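Local coordinates for protein peptide methionine sulfoxide reductase msrA/msrB (Neisseria meningitidis, PDB 3BQG) that probably reduces methionine S-sulfoxide in proteins back to methionine, as a methionine sulfoxide reductase A domain with a redox-active cysteine, at residues Leu16-Val26 against Lys65-Phe75. The protein carries 1 engineered substitution. Residues are numbered along the deposited sequence; the frame is centred on the assembly and turned at random.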
loop_
_atom_site.group_PDB
_atom_site.type_symbol
_atom_site.label_atom_id
_atom_site.label_comp_id
_atom_site.label_asym_id
_atom_site.label_seq_id
_atom_site.Cartn_x
_atom_site.Cartn_y
_atom_site.Cartn_z
ATOM N N LEU A 16 -3.589 5.839 -2.683
ATOM C CA LEU A 16 -2.457 4.957 -2.940
ATOM C C LEU A 16 -2.649 4.144 -4.219
ATOM O O LEU A 16 -1.693 3.904 -4.953
ATOM C CB LEU A 16 -2.237 4.019 -1.748
ATOM C CG LEU A 16 -0.991 3.121 -1.782
ATOM C CD1 LEU A 16 0.271 3.968 -1.822
ATOM C CD2 LEU A 16 -0.987 2.221 -0.550
ATOM N N GLU A 17 -3.880 3.711 -4.481
ATOM C CA GLU A 17 -4.151 2.932 -5.684
ATOM C C GLU A 17 -3.975 3.813 -6.915
ATOM O O GLU A 17 -3.281 3.445 -7.863
ATOM C CB GLU A 17 -5.575 2.381 -5.676
ATOM C CG GLU A 17 -5.966 1.771 -7.023
ATOM C CD GLU A 17 -7.460 1.665 -7.204
ATOM O OE1 GLU A 17 -8.153 2.688 -7.018
ATOM O OE2 GLU A 17 -7.945 0.563 -7.531
ATOM N N ALA A 18 -4.613 4.978 -6.886
ATOM C CA ALA A 18 -4.534 5.922 -7.997
ATOM C C ALA A 18 -3.076 6.233 -8.300
ATOM O O ALA A 18 -2.676 6.380 -9.453
ATOM C CB ALA A 18 -5.276 7.201 -7.636
ATOM N N TYR A 19 -2.286 6.337 -7.241
ATOM C CA TYR A 19 -0.863 6.621 -7.353
ATOM C C TYR A 19 -0.103 5.515 -8.097
ATOM O O TYR A 19 0.620 5.792 -9.050
ATOM C CB TYR A 19 -0.287 6.811 -5.942
ATOM C CG TYR A 19 1.214 6.946 -5.858
ATOM C CD1 TYR A 19 1.863 8.111 -6.272
ATOM C CD2 TYR A 19 1.987 5.914 -5.329
ATOM C CE1 TYR A 19 3.249 8.241 -6.156
ATOM C CE2 TYR A 19 3.364 6.035 -5.210
ATOM C CZ TYR A 19 3.990 7.197 -5.622
ATOM O OH TYR A 19 5.355 7.310 -5.484
ATOM N N PHE A 20 -0.265 4.263 -7.674
ATOM C CA PHE A 20 0.456 3.170 -8.324
ATOM C C PHE A 20 0.031 2.871 -9.763
ATOM O O PHE A 20 0.828 2.369 -10.553
ATOM C CB PHE A 20 0.389 1.901 -7.461
ATOM C CG PHE A 20 1.507 1.811 -6.459
ATOM C CD1 PHE A 20 2.748 1.300 -6.828
ATOM C CD2 PHE A 20 1.350 2.322 -5.176
ATOM C CE1 PHE A 20 3.826 1.310 -5.938
ATOM C CE2 PHE A 20 2.419 2.342 -4.274
ATOM C CZ PHE A 20 3.663 1.830 -4.657
ATOM N N GLN A 21 -1.210 3.194 -10.113
ATOM C CA GLN A 21 -1.696 2.961 -11.472
ATOM C C GLN A 21 -0.984 3.842 -12.497
ATOM O O GLN A 21 -0.839 3.456 -13.657
ATOM C CB GLN A 21 -3.208 3.207 -11.548
ATOM C CG GLN A 21 -4.052 2.071 -10.991
ATOM C CD GLN A 21 -4.123 0.878 -11.934
ATOM O OE1 GLN A 21 -3.116 0.459 -12.505
ATOM N NE2 GLN A 21 -5.316 0.321 -12.093
ATOM N N ARG A 22 -0.536 5.022 -12.074
ATOM C CA ARG A 22 0.156 5.946 -12.975
ATOM C C ARG A 22 1.596 5.554 -13.289
ATOM O O ARG A 22 2.220 6.138 -14.172
ATOM C CB ARG A 22 0.161 7.367 -12.393
ATOM C CG ARG A 22 -1.179 8.080 -12.437
ATOM C CD ARG A 22 -1.076 9.515 -11.918
ATOM N NE ARG A 22 -0.132 10.324 -12.688
ATOM C CZ ARG A 22 -0.410 11.528 -13.180
ATOM N NH1 ARG A 22 0.508 12.195 -13.867
ATOM N NH2 ARG A 22 -1.609 12.062 -12.994
ATOM N N ILE A 23 2.125 4.565 -12.579
ATOM C CA ILE A 23 3.508 4.148 -12.780
ATOM C C ILE A 23 3.710 3.087 -13.861
ATOM O O ILE A 23 3.089 2.025 -13.831
ATOM C CB ILE A 23 4.106 3.635 -11.447
ATOM C CG1 ILE A 23 3.995 4.733 -10.383
ATOM C CG2 ILE A 23 5.563 3.235 -11.640
ATOM C CD1 ILE A 23 4.404 4.290 -8.996
ATOM N N ASP A 24 4.587 3.389 -14.817
ATOM C CA ASP A 24 4.901 2.462 -15.908
ATOM C C ASP A 24 5.599 1.237 -15.312
ATOM O O ASP A 24 6.641 1.357 -14.666
ATOM C CB ASP A 24 5.813 3.153 -16.934
ATOM C CG ASP A 24 6.209 2.241 -18.085
ATOM O OD1 ASP A 24 5.319 1.607 -18.688
ATOM O OD2 ASP A 24 7.419 2.167 -18.392
ATOM N N GLY A 25 5.016 0.064 -15.525
ATOM C CA GLY A 25 5.587 -1.154 -14.973
ATOM C C GLY A 25 4.565 -1.807 -14.061
ATOM O O GLY A 25 4.635 -3.001 -13.765
ATOM N N VAL A 26 3.614 -1.007 -13.597
ATOM C CA VAL A 26 2.550 -1.510 -12.740
ATOM C C VAL A 26 1.410 -1.876 -13.668
ATOM O O VAL A 26 0.817 -1.007 -14.314
ATOM C CB VAL A 26 2.079 -0.445 -11.738
ATOM C CG1 VAL A 26 0.856 -0.942 -10.979
ATOM C CG2 VAL A 26 3.208 -0.129 -10.765
ATOM N N LYS A 65 10.537 -4.748 -15.585
ATOM C CA LYS A 65 10.654 -3.294 -15.601
ATOM C C LYS A 65 10.981 -2.758 -14.215
ATOM O O LYS A 65 11.846 -1.899 -14.059
ATOM C CB LYS A 65 9.351 -2.635 -16.062
ATOM C CG LYS A 65 9.045 -2.721 -17.542
ATOM C CD LYS A 65 7.968 -1.699 -17.888
ATOM C CE LYS A 65 7.529 -1.796 -19.335
ATOM N NZ LYS A 65 6.825 -3.080 -19.591
ATOM N N LEU A 66 10.276 -3.270 -13.211
ATOM C CA LEU A 66 10.460 -2.817 -11.837
ATOM C C LEU A 66 10.851 -3.928 -10.876
ATOM O O LEU A 66 10.359 -5.053 -10.977
ATOM C CB LEU A 66 9.166 -2.165 -11.334
ATOM C CG LEU A 66 8.611 -0.978 -12.121
ATOM C CD1 LEU A 66 7.202 -0.659 -11.640
ATOM C CD2 LEU A 66 9.531 0.225 -11.952
ATOM N N SER A 67 11.741 -3.600 -9.947
ATOM C CA SER A 67 12.184 -4.544 -8.929
ATOM C C SER A 67 11.374 -4.221 -7.672
ATOM O O SER A 67 10.764 -3.151 -7.587
ATOM C CB SER A 67 13.675 -4.351 -8.637
ATOM O OG SER A 67 13.914 -3.092 -8.021
ATOM N N LEU A 68 11.364 -5.132 -6.706
ATOM C CA LEU A 68 10.634 -4.901 -5.465
ATOM C C LEU A 68 11.112 -3.609 -4.802
ATOM O O LEU A 68 10.324 -2.891 -4.187
ATOM C CB LEU A 68 10.830 -6.075 -4.501
ATOM C CG LEU A 68 10.233 -5.941 -3.092
ATOM C CD1 LEU A 68 8.760 -5.547 -3.160
ATOM C CD2 LEU A 68 10.399 -7.267 -2.356
ATOM N N ASP A 69 12.401 -3.309 -4.927
ATOM C CA ASP A 69 12.926 -2.091 -4.326
ATOM C C ASP A 69 12.348 -0.857 -4.999
ATOM O O ASP A 69 11.991 0.104 -4.323
ATOM C CB ASP A 69 14.448 -2.027 -4.410
ATOM C CG ASP A 69 14.998 -0.786 -3.732
ATOM O OD1 ASP A 69 14.862 -0.684 -2.488
ATOM O OD2 ASP A 69 15.544 0.092 -4.437
ATOM N N ASP A 70 12.270 -0.873 -6.330
ATOM C CA ASP A 70 11.702 0.266 -7.045
ATOM C C ASP A 70 10.307 0.512 -6.486
ATOM O O ASP A 70 9.947 1.644 -6.162
ATOM C CB ASP A 70 11.588 -0.007 -8.549
ATOM C CG ASP A 70 12.930 -0.236 -9.215
ATOM O OD1 ASP A 70 13.959 0.238 -8.685
ATOM O OD2 ASP A 70 12.949 -0.884 -10.283
ATOM N N ILE A 71 9.524 -0.560 -6.372
ATOM C CA ILE A 71 8.162 -0.456 -5.844
ATOM C C ILE A 71 8.171 0.149 -4.439
ATOM O O ILE A 71 7.330 0.989 -4.110
ATOM C CB ILE A 71 7.472 -1.839 -5.782
ATOM C CG1 ILE A 71 7.243 -2.379 -7.199
ATOM C CG2 ILE A 71 6.149 -1.729 -5.029
ATOM C CD1 ILE A 71 6.264 -1.550 -8.032
ATOM N N LEU A 72 9.120 -0.280 -3.609
ATOM C CA LEU A 72 9.203 0.241 -2.251
ATOM C C LEU A 72 9.597 1.720 -2.225
ATOM O O LEU A 72 9.110 2.479 -1.382
ATOM C CB LEU A 72 10.179 -0.592 -1.415
ATOM C CG LEU A 72 9.730 -2.041 -1.172
ATOM C CD1 LEU A 72 10.736 -2.754 -0.277
ATOM C CD2 LEU A 72 8.349 -2.052 -0.520
ATOM N N GLN A 73 10.470 2.138 -3.137
ATOM C CA GLN A 73 10.866 3.542 -3.175
ATOM C C GLN A 73 9.657 4.414 -3.521
ATOM O O GLN A 73 9.462 5.472 -2.922
ATOM C CB GLN A 73 11.997 3.761 -4.184
ATOM C CG GLN A 73 13.280 3.024 -3.818
ATOM C CD GLN A 73 13.791 3.390 -2.430
ATOM O OE1 GLN A 73 13.976 2.526 -1.572
ATOM N NE2 GLN A 73 14.024 4.675 -2.208
ATOM N N TYR A 74 8.844 3.971 -4.476
ATOM C CA TYR A 74 7.642 4.716 -4.853
ATOM C C TYR A 74 6.708 4.796 -3.642
ATOM O O TYR A 74 6.047 5.810 -3.415
ATOM C CB TYR A 74 6.915 4.013 -6.007
ATOM C CG TYR A 74 7.494 4.300 -7.379
ATOM C CD1 TYR A 74 7.428 5.582 -7.930
ATOM C CD2 TYR A 74 8.073 3.285 -8.140
ATOM C CE1 TYR A 74 7.917 5.847 -9.208
ATOM C CE2 TYR A 74 8.568 3.537 -9.424
ATOM C CZ TYR A 74 8.481 4.820 -9.949
ATOM O OH TYR A 74 8.937 5.081 -11.221
ATOM N N PHE A 75 6.664 3.710 -2.877
ATOM C CA PHE A 75 5.833 3.627 -1.677
ATOM C C PHE A 75 6.275 4.691 -0.678
ATOM O O PHE A 75 5.469 5.513 -0.237
ATOM C CB PHE A 75 5.985 2.234 -1.052
ATOM C CG PHE A 75 5.181 2.025 0.200
ATOM C CD1 PHE A 75 3.790 2.041 0.166
ATOM C CD2 PHE A 75 5.819 1.749 1.406
ATOM C CE1 PHE A 75 3.045 1.786 1.317
ATOM C CE2 PHE A 75 5.081 1.491 2.569
ATOM C CZ PHE A 75 3.692 1.506 2.520
#
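Tyr-19 and Tyr-74 meet through different first torsions: the Tyr-19 ring is swung away from its backbone N, beside the carbonyl carbon (chi1 173°), whereas the Tyr-74 ring lies anti to its carbonyl carbon (chi1 -81°), which turns it along Ile-23. Their helices, 14-21 and 68-78, pack on the central mixed sheet of the MsrA alpha/beta fold; the short axis segments 16-21 and 68-75 come no closer than 11.5 Å and run nearer to antiparallel than to parallel, so large side chains must span the gap. Tyr-19 OH donates to Tyr-74 O at 2.6 Å. The C=O...donor angle of 118° and a tilt out of the carbonyl plane place the hydroxyl well to one side of the C=O direction. The same hydroxyl lies at the edge of the Tyr-74 ring. Over one face of that ring, Ile-23 CD1 makes a CH-pi contact, 3.6 Å from the centroid. Ile-23 CG2 sits 3.7 Å from Tyr-74 CZ, so both branches of the isoleucine follow the ring. Deeper, the Phe-20 ring turns its edge to Ile-71 O, and its CE1 touches Ile-71 CG2 at 3.9 Å. Leu-8 and Val-59 of the sheet also touch Phe-20, placing this aromatic between helix 68-78 and the strands. Beyond the helix, a type II turn from Ile-23 to Val-26 leads into strand 26-34. At Gly-25, phi is positive, and the absence of a side chain lets Leu-66 CD1 approach Gly-25 CA to 3.7 Å. On the other segment, Ser-67 and Asp-70 form a capping box that starts the helix. At the solvent-facing end, the Lys-65 chain crosses Asp-24 at about a right angle, with Lys-65 CD 3.9 Å from Asp-24 OD2.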